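Local structure of conjugal transfer protein-like C-terminal domain-containing protein (Enterococcus faecalis, 4EC6) at residues I57-R62 / Y117-Y121; Y63-Y68 / S81-V86. The protein probably serves as a VirB8-like component of the type IV secretion machinery in conjugative plasmid transfer, this chain holding its C-terminal NTF2-like domain. All blocks are in the same frame, centred on the assembly; numbering follows the deposited sequence.

Interaction 1 (I57-R62 / Y117-Y121); sequences IDTFGR and YSVEY
Tyr-121 reaches up from strand 117-126 and plants its hydroxyl on helix 54-68, where OH donates a hydrogen bond of 2.7 Å to the backbone O of Asp-58. That oxygen is already the acceptor for Arg-62 N in the ordinary helical pattern, so two donors share it. The tyrosine comes in at the flank of the carbonyl, with a C=O...OH angle of 117° and a slight tilt from the carbonyl plane, and the oxygen lies at the ring's edge. This is the tight end of the contact. Gly-61 turns its bare CA to the phenol, 3.0 Å from Tyr-121 OH, with no side chain in between. Arg-62 CG comes within 4.0 Å of Tyr-121 CE1, obliquely to the ring. The arginine chain then runs extended from CG to NE and reaches back one turn to Asp-58, whose carboxylate swings out with CG anti to the backbone N (chi1 169°). NE meets the syn lone pair of OD1 at 2.7 Å, close to the guanidinium plane, in a salt bridge within the helix on its partly exposed side.

Toward the start of the strand the fit slackens and becomes purely apolar. Ile-57 splits its branches: CG2 rests 3.8 Å from Val-119 CG1, while CD1 extends to 4.2 Å from CD2 of the partly exposed Tyr-117. The short helix and strand axes stand 9.6 Å apart and cross at -62°, as the helix lies over the concave antiparallel sheet of an NTF2-like fold. Tyr-107 on the adjoining strand meets the Tyr-121 ring edge to face. Chemically, the only hydrogen bond between the two segments is the phenolic one, set in a largely apolar interface, and its buried hydroxyl is satisfied by a main-chain carbonyl.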
loop_
_atom_site.group_PDB
_atom_site.type_symbol
_atom_site.label_atom_id
_atom_site.label_comp_id
_atom_site.label_asym_id
_atom_site.label_seq_id
_atom_site.Cartn_x
_atom_site.Cartn_y
_atom_site.Cartn_z
ATOM N N ILE A 57 -0.278 5.798 11.403
ATOM C CA ILE A 57 0.619 4.851 12.110
ATOM C C ILE A 57 1.240 3.896 11.111
ATOM O O ILE A 57 2.446 3.597 11.159
ATOM C CB ILE A 57 -0.047 3.912 13.140
ATOM C CG1 ILE A 57 -1.378 4.395 13.687
ATOM C CG2 ILE A 57 0.879 3.737 14.330
ATOM C CD1 ILE A 57 -1.265 5.109 15.038
ATOM N N ASP A 58 0.399 3.408 10.203
ATOM C CA ASP A 58 0.808 2.505 9.151
ATOM C C ASP A 58 1.990 3.049 8.360
ATOM O O ASP A 58 3.015 2.400 8.255
ATOM C CB ASP A 58 -0.430 2.280 8.288
ATOM C CG ASP A 58 -0.169 1.579 6.968
ATOM O OD1 ASP A 58 0.991 1.310 6.537
ATOM O OD2 ASP A 58 -1.210 1.307 6.339
ATOM N N THR A 59 1.855 4.265 7.834
ATOM C CA THR A 59 2.902 4.922 7.070
ATOM C C THR A 59 4.149 5.138 7.897
ATOM O O THR A 59 5.275 4.854 7.447
ATOM C CB THR A 59 2.386 6.265 6.528
ATOM O OG1 THR A 59 1.412 6.000 5.533
ATOM C CG2 THR A 59 3.466 7.072 5.881
ATOM N N PHE A 60 3.979 5.643 9.108
ATOM C CA PHE A 60 5.126 5.791 9.998
ATOM C C PHE A 60 5.876 4.445 10.133
ATOM O O PHE A 60 7.108 4.371 9.994
ATOM C CB PHE A 60 4.674 6.295 11.363
ATOM C CG PHE A 60 5.756 6.332 12.373
ATOM C CD1 PHE A 60 6.688 7.366 12.395
ATOM C CD2 PHE A 60 5.871 5.341 13.297
ATOM C CE1 PHE A 60 7.711 7.381 13.331
ATOM C CE2 PHE A 60 6.894 5.370 14.242
ATOM C CZ PHE A 60 7.802 6.389 14.270
ATOM N N GLY A 61 5.126 3.382 10.393
ATOM C CA GLY A 61 5.760 2.098 10.572
ATOM C C GLY A 61 6.527 1.686 9.327
ATOM O O GLY A 61 7.602 1.061 9.418
ATOM N N ARG A 62 6.023 2.047 8.152
ATOM C CA ARG A 62 6.730 1.665 6.921
ATOM C C ARG A 62 8.062 2.339 6.829
ATOM O O ARG A 62 9.038 1.722 6.429
ATOM C CB ARG A 62 5.887 1.934 5.680
ATOM C CG ARG A 62 4.841 0.859 5.440
ATOM C CD ARG A 62 3.724 1.472 4.627
ATOM N NE ARG A 62 2.587 0.566 4.447
ATOM C CZ ARG A 62 2.585 -0.440 3.557
ATOM N NH1 ARG A 62 3.660 -0.683 2.809
ATOM N NH2 ARG A 62 1.542 -1.213 3.429
ATOM N N TYR A 117 -0.095 2.005 20.354
ATOM C CA TYR A 117 -0.609 0.969 19.517
ATOM C C TYR A 117 0.457 -0.038 19.290
ATOM O O TYR A 117 1.609 0.320 19.117
ATOM C CB TYR A 117 -1.052 1.560 18.196
ATOM C CG TYR A 117 -2.350 2.273 18.333
ATOM C CD1 TYR A 117 -3.538 1.617 18.052
ATOM C CD2 TYR A 117 -2.414 3.613 18.763
ATOM C CE1 TYR A 117 -4.746 2.263 18.170
ATOM C CE2 TYR A 117 -3.630 4.275 18.868
ATOM C CZ TYR A 117 -4.776 3.578 18.580
ATOM O OH TYR A 117 -6.014 4.160 18.696
ATOM N N SER A 118 0.068 -1.299 19.322
ATOM C CA SER A 118 0.894 -2.373 18.832
ATOM C C SER A 118 0.551 -2.556 17.338
ATOM O O SER A 118 -0.626 -2.766 16.987
ATOM C CB SER A 118 0.578 -3.641 19.616
ATOM O OG SER A 118 1.325 -4.706 19.082
ATOM N N VAL A 119 1.555 -2.441 16.459
ATOM C CA VAL A 119 1.294 -2.566 15.021
ATOM C C VAL A 119 1.900 -3.843 14.460
ATOM O O VAL A 119 2.946 -4.292 14.899
ATOM C CB VAL A 119 1.749 -1.316 14.201
ATOM C CG1 VAL A 119 1.246 -0.053 14.834
ATOM C CG2 VAL A 119 3.255 -1.199 14.105
ATOM N N GLU A 120 1.275 -4.426 13.463
ATOM C CA GLU A 120 1.881 -5.577 12.776
ATOM C C GLU A 120 1.979 -5.352 11.301
ATOM O O GLU A 120 1.118 -4.687 10.716
ATOM C CB GLU A 120 1.043 -6.817 12.993
ATOM C CG GLU A 120 0.749 -7.082 14.457
ATOM C CD GLU A 120 -0.096 -8.316 14.665
ATOM O OE1 GLU A 120 -0.584 -8.895 13.693
ATOM O OE2 GLU A 120 -0.292 -8.719 15.813
ATOM N N TYR A 121 3.025 -5.927 10.698
ATOM C CA TYR A 121 3.177 -5.994 9.248
ATOM C C TYR A 121 3.516 -7.405 8.794
ATOM O O TYR A 121 4.194 -8.165 9.498
ATOM C CB TYR A 121 4.255 -5.037 8.764
ATOM C CG TYR A 121 4.033 -3.580 9.125
ATOM C CD1 TYR A 121 3.702 -2.642 8.142
ATOM C CD2 TYR A 121 4.163 -3.130 10.436
ATOM C CE1 TYR A 121 3.471 -1.315 8.448
ATOM C CE2 TYR A 121 3.958 -1.794 10.761
ATOM C CZ TYR A 121 3.610 -0.896 9.749
ATOM O OH TYR A 121 3.390 0.407 10.068
#

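Interaction 2 (Y63-Y68 / S81-V86)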
loop_
_atom_site.group_PDB
_atom_site.type_symbol
_atom_site.label_atom_id
_atom_site.label_comp_id
_atom_site.label_asym_id
_atom_site.label_seq_id
_atom_site.Cartn_x
_atom_site.Cartn_y
_atom_site.Cartn_z
ATOM N N TYR A 63 8.089 3.631 7.181
ATOM C CA TYR A 63 9.297 4.415 7.099
ATOM C C TYR A 63 10.332 3.850 8.062
ATOM O O TYR A 63 11.450 3.505 7.640
ATOM C CB TYR A 63 9.018 5.880 7.318
ATOM C CG TYR A 63 8.761 6.626 6.031
ATOM C CD1 TYR A 63 9.816 7.139 5.254
ATOM C CD2 TYR A 63 7.484 6.766 5.564
ATOM C CE1 TYR A 63 9.570 7.803 4.066
ATOM C CE2 TYR A 63 7.224 7.398 4.379
ATOM C CZ TYR A 63 8.250 7.927 3.635
ATOM O OH TYR A 63 7.906 8.569 2.460
ATOM N N PHE A 64 9.925 3.628 9.306
ATOM C CA PHE A 64 10.771 2.926 10.257
ATOM C C PHE A 64 11.281 1.596 9.705
ATOM O O PHE A 64 12.461 1.316 9.870
ATOM C CB PHE A 64 10.050 2.712 11.597
ATOM C CG PHE A 64 10.760 1.761 12.553
ATOM C CD1 PHE A 64 11.924 2.139 13.206
ATOM C CD2 PHE A 64 10.224 0.501 12.827
ATOM C CE1 PHE A 64 12.547 1.286 14.098
ATOM C CE2 PHE A 64 10.853 -0.357 13.692
ATOM C CZ PHE A 64 12.019 0.039 14.338
ATOM N N LEU A 65 10.428 0.776 9.089
ATOM C CA LEU A 65 10.910 -0.537 8.603
ATOM C C LEU A 65 12.042 -0.456 7.550
ATOM O O LEU A 65 12.950 -1.278 7.502
ATOM C CB LEU A 65 9.755 -1.395 8.093
ATOM C CG LEU A 65 8.888 -1.973 9.200
ATOM C CD1 LEU A 65 7.588 -2.569 8.692
ATOM C CD2 LEU A 65 9.676 -3.040 9.905
ATOM N N THR A 66 11.964 0.558 6.701
ATOM C CA THR A 66 12.988 0.865 5.769
ATOM C C THR A 66 14.349 1.059 6.469
ATOM O O THR A 66 15.347 0.539 6.017
ATOM C CB THR A 66 12.534 2.111 5.034
ATOM O OG1 THR A 66 11.448 1.739 4.156
ATOM C CG2 THR A 66 13.631 2.684 4.231
ATOM N N TYR A 67 14.410 1.782 7.577
ATOM C CA TYR A 67 15.669 1.967 8.264
ATOM C C TYR A 67 16.045 0.751 9.149
ATOM O O TYR A 67 17.179 0.320 9.221
ATOM C CB TYR A 67 15.642 3.297 9.025
ATOM C CG TYR A 67 15.675 4.433 8.074
ATOM C CD1 TYR A 67 16.861 4.722 7.329
ATOM C CD2 TYR A 67 14.541 5.194 7.821
ATOM C CE1 TYR A 67 16.913 5.753 6.393
ATOM C CE2 TYR A 67 14.578 6.233 6.870
ATOM C CZ TYR A 67 15.768 6.489 6.175
ATOM O OH TYR A 67 15.818 7.498 5.282
ATOM N N TYR A 68 15.071 0.164 9.782
ATOM C CA TYR A 68 15.285 -0.986 10.584
ATOM C C TYR A 68 15.795 -2.128 9.750
ATOM O O TYR A 68 16.636 -2.864 10.204
ATOM C CB TYR A 68 13.971 -1.375 11.249
ATOM C CG TYR A 68 14.119 -2.481 12.247
ATOM C CD1 TYR A 68 14.841 -2.277 13.452
ATOM C CD2 TYR A 68 13.520 -3.719 12.017
ATOM C CE1 TYR A 68 14.981 -3.305 14.369
ATOM C CE2 TYR A 68 13.661 -4.753 12.924
ATOM C CZ TYR A 68 14.382 -4.539 14.070
ATOM O OH TYR A 68 14.457 -5.552 14.926
ATOM N N SER A 81 20.784 6.148 11.672
ATOM C CA SER A 81 19.780 6.362 10.653
ATOM C C SER A 81 18.386 5.948 11.135
ATOM O O SER A 81 17.429 6.317 10.520
ATOM C CB SER A 81 20.159 5.639 9.349
ATOM O OG SER A 81 21.499 5.930 9.013
ATOM N N LEU A 82 18.292 5.169 12.209
ATOM C CA LEU A 82 16.998 4.858 12.753
ATOM C C LEU A 82 16.653 5.564 14.066
ATOM O O LEU A 82 15.525 5.478 14.544
ATOM C CB LEU A 82 16.764 3.344 12.815
ATOM C CG LEU A 82 17.596 2.466 13.686
ATOM C CD1 LEU A 82 17.357 2.819 15.149
ATOM C CD2 LEU A 82 17.178 1.036 13.362
ATOM N N ARG A 83 17.611 6.318 14.597
ATOM C CA ARG A 83 17.495 7.020 15.878
ATOM C C ARG A 83 16.228 7.843 16.049
ATOM O O ARG A 83 15.591 7.738 17.090
ATOM C CB ARG A 83 18.770 7.837 16.170
ATOM C CG ARG A 83 18.841 8.608 17.492
ATOM C CD ARG A 83 17.788 8.155 18.512
ATOM N NE ARG A 83 18.344 7.270 19.503
ATOM C CZ ARG A 83 17.672 6.445 20.297
ATOM N NH1 ARG A 83 16.348 6.296 20.259
ATOM N NH2 ARG A 83 18.394 5.740 21.162
ATOM N N THR A 84 15.854 8.642 15.039
ATOM C CA THR A 84 14.707 9.549 15.143
ATOM C C THR A 84 13.404 8.840 15.221
ATOM O O THR A 84 12.487 9.409 15.729
ATOM C CB THR A 84 14.578 10.548 13.986
ATOM O OG1 THR A 84 14.605 9.843 12.725
ATOM C CG2 THR A 84 15.700 11.572 14.024
ATOM N N TYR A 85 13.321 7.619 14.677
ATOM C CA TYR A 85 12.111 6.783 14.758
ATOM C C TYR A 85 11.905 6.115 16.084
ATOM O O TYR A 85 10.774 5.796 16.436
ATOM C CB TYR A 85 12.135 5.684 13.723
ATOM C CG TYR A 85 12.107 6.215 12.357
ATOM C CD1 TYR A 85 10.905 6.612 11.786
ATOM C CD2 TYR A 85 13.272 6.349 11.624
ATOM C CE1 TYR A 85 10.851 7.125 10.515
ATOM C CE2 TYR A 85 13.224 6.903 10.358
ATOM C CZ TYR A 85 12.001 7.282 9.821
ATOM O OH TYR A 85 11.931 7.812 8.545
ATOM N N VAL A 86 12.985 5.880 16.816
ATOM C CA VAL A 86 12.852 5.199 18.125
ATOM C C VAL A 86 12.893 6.105 19.345
ATOM O O VAL A 86 13.722 6.990 19.444
ATOM C CB VAL A 86 13.845 4.036 18.252
ATOM C CG1 VAL A 86 13.516 3.181 19.453
ATOM C CG2 VAL A 86 13.754 3.194 16.982
#
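Tyr-85 lays one face of its ring against the backbone of helix 54-68 at Phe-64, whose CA sits 4.1 Å from the ring centroid and 15° off the normal, a CH-pi contact. The Phe-64 and Tyr-85 side chains slide past each other in opposite directions, so that Phe-64 CD1 ends 3.6 Å from Tyr-85 CB. A chi1 of 169° turns the Phe-64 ring away from its own N and carries it beyond the tyrosine, and its CE1 comes 3.7 Å from Val-86 CG2. At the far end of the Tyr-85 ring, OH abuts Tyr-63 CB at 3.7 Å.

Tyr-67 flanks Tyr-85 rim to rim rather than stacking: the centroids are 5.5 Å apart, the planes differ by 27°, and neither ring lies over the other. Tyr-67 also meets the chain at Ser-81, whose carbonyl O stands over one face of the phenol, 3.6 Å from Tyr-67 CG. Tyr-67 CB meanwhile packs on Leu-82 CB. Leu-82 then sends CD2 alongside Tyr-68, at the edge of that ring and 3.9 Å from Tyr-68 CA. No hydrogen bond crosses between the two segments, which are held mostly by aromatic and aliphatic packing, and the polar end of Ser-81 turns back to Asn-77 O in its own helix.

The contact brings the end of helix 54-68 against the last turn of helix 75-82 and the irregular helical turn that follows. Tyr-68 O is hydrogen-bonded to Tyr-78 OH of helix 75-82, and Phe-160 of the second subunit packs on Tyr-85. On the sheet side, Phe-64 meets the ring of Phe-138 and touches Val-149 and Pro-153, while the backbone of Tyr-85 is hydrogen-bonded to Val-149, tying this turn to strand 147-157.

Helix 54-68 serves both contacts, its first part lying over strand 117-126 in interaction 1 and its last turns against helix 75-82 and the following turn in interaction 2. The two meet where Phe-60 CE1 packs 3.6 Å from Tyr-85 CD1 and where Leu-65 CD1 touches the Tyr-121 ring. Interaction 2 is the more buried, exchanging 385 Å² against 256 Å², mostly by aromatic and aliphatic packing with no hydrogen bond between its segments. Interaction 1, partly buried, adds a hydrogen bond and has a salt bridge at its flank. Along the sequence, 63-68/81-86 is nested inside the loop closed by 57-62/117-121, and residues of both contacts touch the second subunit.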